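Side-chain contacts in type III effector HopU1 (Pseudomonas syringae pv. tomato, PDB 3U0J), which probably transfers ADP-ribose from NAD+ to arginine side chains of target proteins, acting as a type III effector against plant immunity: residues Y96-Q101 with E119-L124; S256-S259 with H263-V266. All coordinates share one frame; numbering follows the deposited sequence.

Contact 1: Y96-Q101 with E119-L124; sequences YMHTAQ and EVNNYL
His-98 reaches from helix 89-99 to the side chains of Val-120 and Asn-121 on helix 116-126, and it alone on its segment bridges the gap: the nearest CA atoms, those of His-98 and Val-120, are 8.8 Å apart. Its CG stands anti to the backbone N (chi1 -160°), which carries the imidazole out from its own helix toward the second one. The far edge of the ring does the touching. CE1 of His-98 lies 4.1 Å from CG1 of Val-120, a van der Waals approach at the ring edge, near its plane. OD1 of Asn-121 also comes to this edge, in the plane of the ring, 3.4 Å from NE2 of His-98. The amide of Asn-121 is turned steeply against the imidazole, with 61° between the planes. A water completes the link: it accepts from ND2 of Asn-121 at 2.8 Å and is hydrogen-bonded to NE2 of His-98 at 3.1 Å, so OD1 sits directly at the ring edge while ND2 reaches NE2 by way of the water. ND1 of His-98 is hydrogen-bonded to NE2 of His-147, so each ring nitrogen has a partner, which should restrict rotation about chi2. Phe-197 meets the same imidazole edge-to-face. Around this junction, helix 145-162 packs against both partners, Leu-151 touching His-98 and His-147 touching Val-120, while Met-97, one residue earlier on helix 89-99, rests on Tyr-103 of strand 103-108 and Leu-68 of helix 65-71.

Contact 2: S256-S259 with H263-V266; sequences SALS and HLFV
Ser-256 and Leu-264 are joined backbone to backbone as an antiparallel hydrogen-bonded pair, close to the turn of the hairpin made by strands 248-257 and 263-269. N of Ser-256 donates to O of Leu-264 over 3.0 Å, and N of Leu-264 returns a bond to O of Ser-256 over 2.9 Å. The same Ser-256 carbonyl has a weaker visitor: CA of His-263 sits 3.5 Å from O of Ser-256 in a CA-H...O contact. Ala-257 and His-263 form the neighbouring non-hydrogen-bonded pair, their CA atoms 4.4 Å apart.

Apolar contact comes mainly from Leu-258, just past the end of its strand. With CG anti to its own carbonyl carbon (chi1 -52°), it spreads both methyls over the start of the Leu-264 side chain, CD2 of Leu-258 lying 3.8 Å from CB of Leu-264 and CD1 4.0 Å from the same CB. Leu-264 carries on to Phe-210 and Gln-221.

On the other face of the sheet, the His-263 imidazole passes near Ala-257 at an oblique angle. Its polar partner lies beyond the hairpin: ND1 is hydrogen-bonded to OH of Tyr-183 on helix 176-188, whose ring also meets the imidazole almost at right angles.

The chemistry thus divides the work: main-chain bonds set the pairing of the strands, leucine contact covers one face near the turn, and the histidine ties the other face to a helix.

From the N terminus, the chain first passes along helix 89-99, runs through the short strands 103-108 and 111-112, and enters helix 116-126; contact 1 closes that excursion of 17 residues between its segments. Much later, contact 2 closes a far tighter loop, with five residues linking strands 248-257 and 263-269. The two are in series: the first is complete before the second opens, and they neither nest nor cross. Contact 1 joins two helices near the centre of the chain, whereas contact 2 pins neighbouring strands of the mixed sheet at the surface. Their centres are 28 Å apart, with about 19 Å between nearest atoms, and they do not touch.

Contact 1: Y96-Q101 with E119-L124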
loop_
_atom_site.group_PDB
_atom_site.type_symbol
_atom_site.label_atom_id
_atom_site.label_comp_id
_atom_site.label_asym_id
_atom_site.label_seq_id
_atom_site.Cartn_x
_atom_site.Cartn_y
_atom_site.Cartn_z
ATOM N N TYR A 96 -9.161 1.709 -1.959
ATOM C CA TYR A 96 -9.915 2.072 -0.764
ATOM C C TYR A 96 -9.828 0.969 0.290
ATOM O O TYR A 96 -9.416 1.221 1.420
ATOM C CB TYR A 96 -11.378 2.352 -1.112
ATOM C CG TYR A 96 -12.211 2.868 0.045
ATOM C CD1 TYR A 96 -12.771 1.996 0.967
ATOM C CD2 TYR A 96 -12.460 4.227 0.198
ATOM C CE1 TYR A 96 -13.549 2.464 2.026
ATOM C CE2 TYR A 96 -13.234 4.708 1.240
ATOM C CZ TYR A 96 -13.777 3.831 2.157
ATOM O OH TYR A 96 -14.543 4.310 3.212
ATOM N N MET A 97 -10.204 -0.251 -0.092
ATOM C CA MET A 97 -10.281 -1.362 0.849
ATOM C C MET A 97 -8.918 -1.679 1.438
ATOM O O MET A 97 -8.819 -2.089 2.592
ATOM C CB MET A 97 -10.871 -2.604 0.193
ATOM C CG MET A 97 -12.358 -2.499 -0.053
ATOM S SD MET A 97 -13.015 -3.917 -0.939
ATOM C CE MET A 97 -14.557 -4.021 -0.066
ATOM N N HIS A 98 -7.864 -1.460 0.663
ATOM C CA HIS A 98 -6.512 -1.697 1.169
ATOM C C HIS A 98 -6.040 -0.629 2.175
ATOM O O HIS A 98 -5.201 -0.919 3.035
ATOM C CB HIS A 98 -5.531 -1.802 0.010
ATOM C CG HIS A 98 -4.248 -2.485 0.359
ATOM N ND1 HIS A 98 -4.110 -3.854 0.346
ATOM C CD2 HIS A 98 -3.037 -1.986 0.709
ATOM C CE1 HIS A 98 -2.870 -4.174 0.682
ATOM N NE2 HIS A 98 -2.197 -3.058 0.898
ATOM N N THR A 99 -6.566 0.594 2.073
ATOM C CA THR A 99 -6.138 1.684 2.950
ATOM C C THR A 99 -6.999 1.760 4.203
ATOM O O THR A 99 -6.780 2.609 5.078
ATOM C CB THR A 99 -6.224 3.054 2.249
ATOM O OG1 THR A 99 -7.590 3.354 1.911
ATOM C CG2 THR A 99 -5.364 3.081 1.014
ATOM N N ALA A 100 -7.986 0.874 4.279
ATOM C CA ALA A 100 -8.962 0.911 5.357
ATOM C C ALA A 100 -8.627 -0.083 6.446
ATOM O O ALA A 100 -7.784 -0.956 6.281
ATOM C CB ALA A 100 -10.364 0.636 4.821
ATOM N N GLN A 101 -9.332 0.036 7.557
ATOM C CA GLN A 101 -9.067 -0.796 8.709
ATOM C C GLN A 101 -10.301 -1.638 8.991
ATOM O O GLN A 101 -10.335 -2.331 10.002
ATOM C CB GLN A 101 -8.788 0.104 9.909
ATOM C CG GLN A 101 -7.527 -0.202 10.678
ATOM C CD GLN A 101 -6.237 0.152 9.920
ATOM O OE1 GLN A 101 -6.177 1.132 9.159
ATOM N NE2 GLN A 101 -5.189 -0.648 10.150
ATOM N N GLU A 119 -3.283 -8.915 6.071
ATOM C CA GLU A 119 -3.256 -10.301 5.636
ATOM C C GLU A 119 -2.560 -10.388 4.290
ATOM O O GLU A 119 -1.751 -11.287 4.060
ATOM C CB GLU A 119 -4.669 -10.870 5.552
ATOM C CG GLU A 119 -4.740 -12.303 5.062
ATOM C CD GLU A 119 -6.155 -12.863 5.076
ATOM O OE1 GLU A 119 -7.100 -12.106 5.401
ATOM O OE2 GLU A 119 -6.319 -14.073 4.766
ATOM N N VAL A 120 -2.857 -9.429 3.411
ATOM C CA VAL A 120 -2.295 -9.412 2.060
ATOM C C VAL A 120 -0.813 -9.092 2.071
ATOM O O VAL A 120 -0.013 -9.822 1.503
ATOM C CB VAL A 120 -3.052 -8.427 1.141
ATOM C CG1 VAL A 120 -2.234 -8.118 -0.109
ATOM C CG2 VAL A 120 -4.399 -9.008 0.769
ATOM N N ASN A 121 -0.452 -8.002 2.738
ATOM C CA ASN A 121 0.946 -7.604 2.861
ATOM C C ASN A 121 1.761 -8.732 3.455
ATOM O O ASN A 121 2.788 -9.113 2.896
ATOM C CB ASN A 121 1.084 -6.348 3.716
ATOM C CG ASN A 121 0.668 -5.094 2.979
ATOM O OD1 ASN A 121 0.384 -5.129 1.784
ATOM N ND2 ASN A 121 0.630 -3.981 3.686
ATOM N N ASN A 122 1.286 -9.287 4.571
ATOM C CA ASN A 122 1.977 -10.393 5.204
ATOM C C ASN A 122 2.134 -11.592 4.274
ATOM O O ASN A 122 3.213 -12.196 4.202
ATOM C CB ASN A 122 1.302 -10.784 6.517
ATOM C CG ASN A 122 1.825 -9.975 7.687
ATOM O OD1 ASN A 122 2.523 -8.989 7.491
ATOM N ND2 ASN A 122 1.497 -10.387 8.901
ATOM N N TYR A 123 1.059 -11.929 3.568
ATOM C CA TYR A 123 1.091 -12.990 2.565
ATOM C C TYR A 123 2.190 -12.737 1.524
ATOM O O TYR A 123 3.029 -13.582 1.282
ATOM C CB TYR A 123 -0.267 -13.134 1.862
ATOM C CG TYR A 123 -0.155 -13.936 0.594
ATOM C CD1 TYR A 123 0.049 -13.311 -0.633
ATOM C CD2 TYR A 123 -0.209 -15.322 0.620
ATOM C CE1 TYR A 123 0.168 -14.047 -1.802
ATOM C CE2 TYR A 123 -0.083 -16.067 -0.540
ATOM C CZ TYR A 123 0.105 -15.428 -1.747
ATOM O OH TYR A 123 0.244 -16.170 -2.900
ATOM N N LEU A 124 2.190 -11.558 0.915
ATOM C CA LEU A 124 3.229 -11.242 -0.054
ATOM C C LEU A 124 4.644 -11.337 0.509
ATOM O O LEU A 124 5.545 -11.776 -0.203
ATOM C CB LEU A 124 3.012 -9.864 -0.671
ATOM C CG LEU A 124 1.813 -9.749 -1.599
ATOM C CD1 LEU A 124 1.526 -8.281 -1.912
ATOM C CD2 LEU A 124 2.065 -10.540 -2.853
HETATM O O HOH W 1 0.100 -1.544 2.319
#

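Contact 2: S256-S259 with H263-V266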
loop_
_atom_site.group_PDB
_atom_site.type_symbol
_atom_site.label_atom_id
_atom_site.label_comp_id
_atom_site.label_asym_id
_atom_site.label_seq_id
_atom_site.Cartn_x
_atom_site.Cartn_y
_atom_site.Cartn_z
ATOM N N SER A 256 21.535 7.596 9.972
ATOM C CA SER A 256 22.022 8.337 11.084
ATOM C C SER A 256 21.048 8.428 12.231
ATOM O O SER A 256 19.919 8.141 12.108
ATOM C CB SER A 256 22.371 9.726 10.602
ATOM O OG SER A 256 21.327 10.280 9.867
ATOM N N ALA A 257 21.521 8.849 13.375
ATOM C CA ALA A 257 20.676 8.999 14.522
ATOM C C ALA A 257 20.005 10.330 14.541
ATOM O O ALA A 257 20.371 11.209 13.840
ATOM C CB ALA A 257 21.451 8.827 15.728
ATOM N N LEU A 258 18.973 10.421 15.355
ATOM C CA LEU A 258 18.233 11.621 15.617
ATOM C C LEU A 258 18.141 11.730 17.112
ATOM O O LEU A 258 19.027 11.391 17.798
ATOM C CB LEU A 258 16.849 11.506 15.036
ATOM C CG LEU A 258 16.684 11.115 13.585
ATOM C CD1 LEU A 258 15.272 10.835 13.271
ATOM C CD2 LEU A 258 17.154 12.187 12.717
ATOM N N SER A 259 17.053 12.181 17.644
ATOM C CA SER A 259 16.938 12.251 19.082
ATOM C C SER A 259 16.978 10.862 19.682
ATOM O O SER A 259 17.304 9.967 18.995
ATOM C CB SER A 259 15.602 12.865 19.359
ATOM O OG SER A 259 14.978 13.149 18.130
ATOM N N HIS A 263 16.064 6.900 14.611
ATOM C CA HIS A 263 16.997 6.770 13.508
ATOM C C HIS A 263 16.372 7.169 12.190
ATOM O O HIS A 263 15.171 7.047 11.993
ATOM C CB HIS A 263 17.543 5.353 13.455
ATOM C CG HIS A 263 18.083 4.885 14.765
ATOM N ND1 HIS A 263 19.430 4.908 15.063
ATOM C CD2 HIS A 263 17.453 4.427 15.875
ATOM C CE1 HIS A 263 19.607 4.462 16.295
ATOM N NE2 HIS A 263 18.424 4.167 16.811
ATOM N N LEU A 264 17.202 7.665 11.291
ATOM C CA LEU A 264 16.720 8.121 10.022
ATOM C C LEU A 264 17.488 7.403 8.946
ATOM O O LEU A 264 18.713 7.480 8.901
ATOM C CB LEU A 264 16.943 9.627 9.893
ATOM C CG LEU A 264 16.844 10.174 8.464
ATOM C CD1 LEU A 264 15.418 10.134 7.967
ATOM C CD2 LEU A 264 17.353 11.576 8.397
ATOM N N PHE A 265 16.778 6.702 8.073
ATOM C CA PHE A 265 17.410 6.130 6.885
ATOM C C PHE A 265 16.918 6.833 5.646
ATOM O O PHE A 265 15.711 6.977 5.435
ATOM C CB PHE A 265 17.159 4.632 6.788
ATOM C CG PHE A 265 17.551 3.913 8.006
ATOM C CD1 PHE A 265 18.824 3.404 8.132
ATOM C CD2 PHE A 265 16.664 3.798 9.064
ATOM C CE1 PHE A 265 19.213 2.770 9.290
ATOM C CE2 PHE A 265 17.028 3.159 10.222
ATOM C CZ PHE A 265 18.312 2.640 10.341
ATOM N N VAL A 266 17.858 7.300 4.839
ATOM C CA VAL A 266 17.499 7.951 3.597
ATOM C C VAL A 266 17.526 6.908 2.517
ATOM O O VAL A 266 18.538 6.250 2.312
ATOM C CB VAL A 266 18.454 9.091 3.239
ATOM C CG1 VAL A 266 18.241 9.497 1.786
ATOM C CG2 VAL A 266 18.241 10.268 4.185
#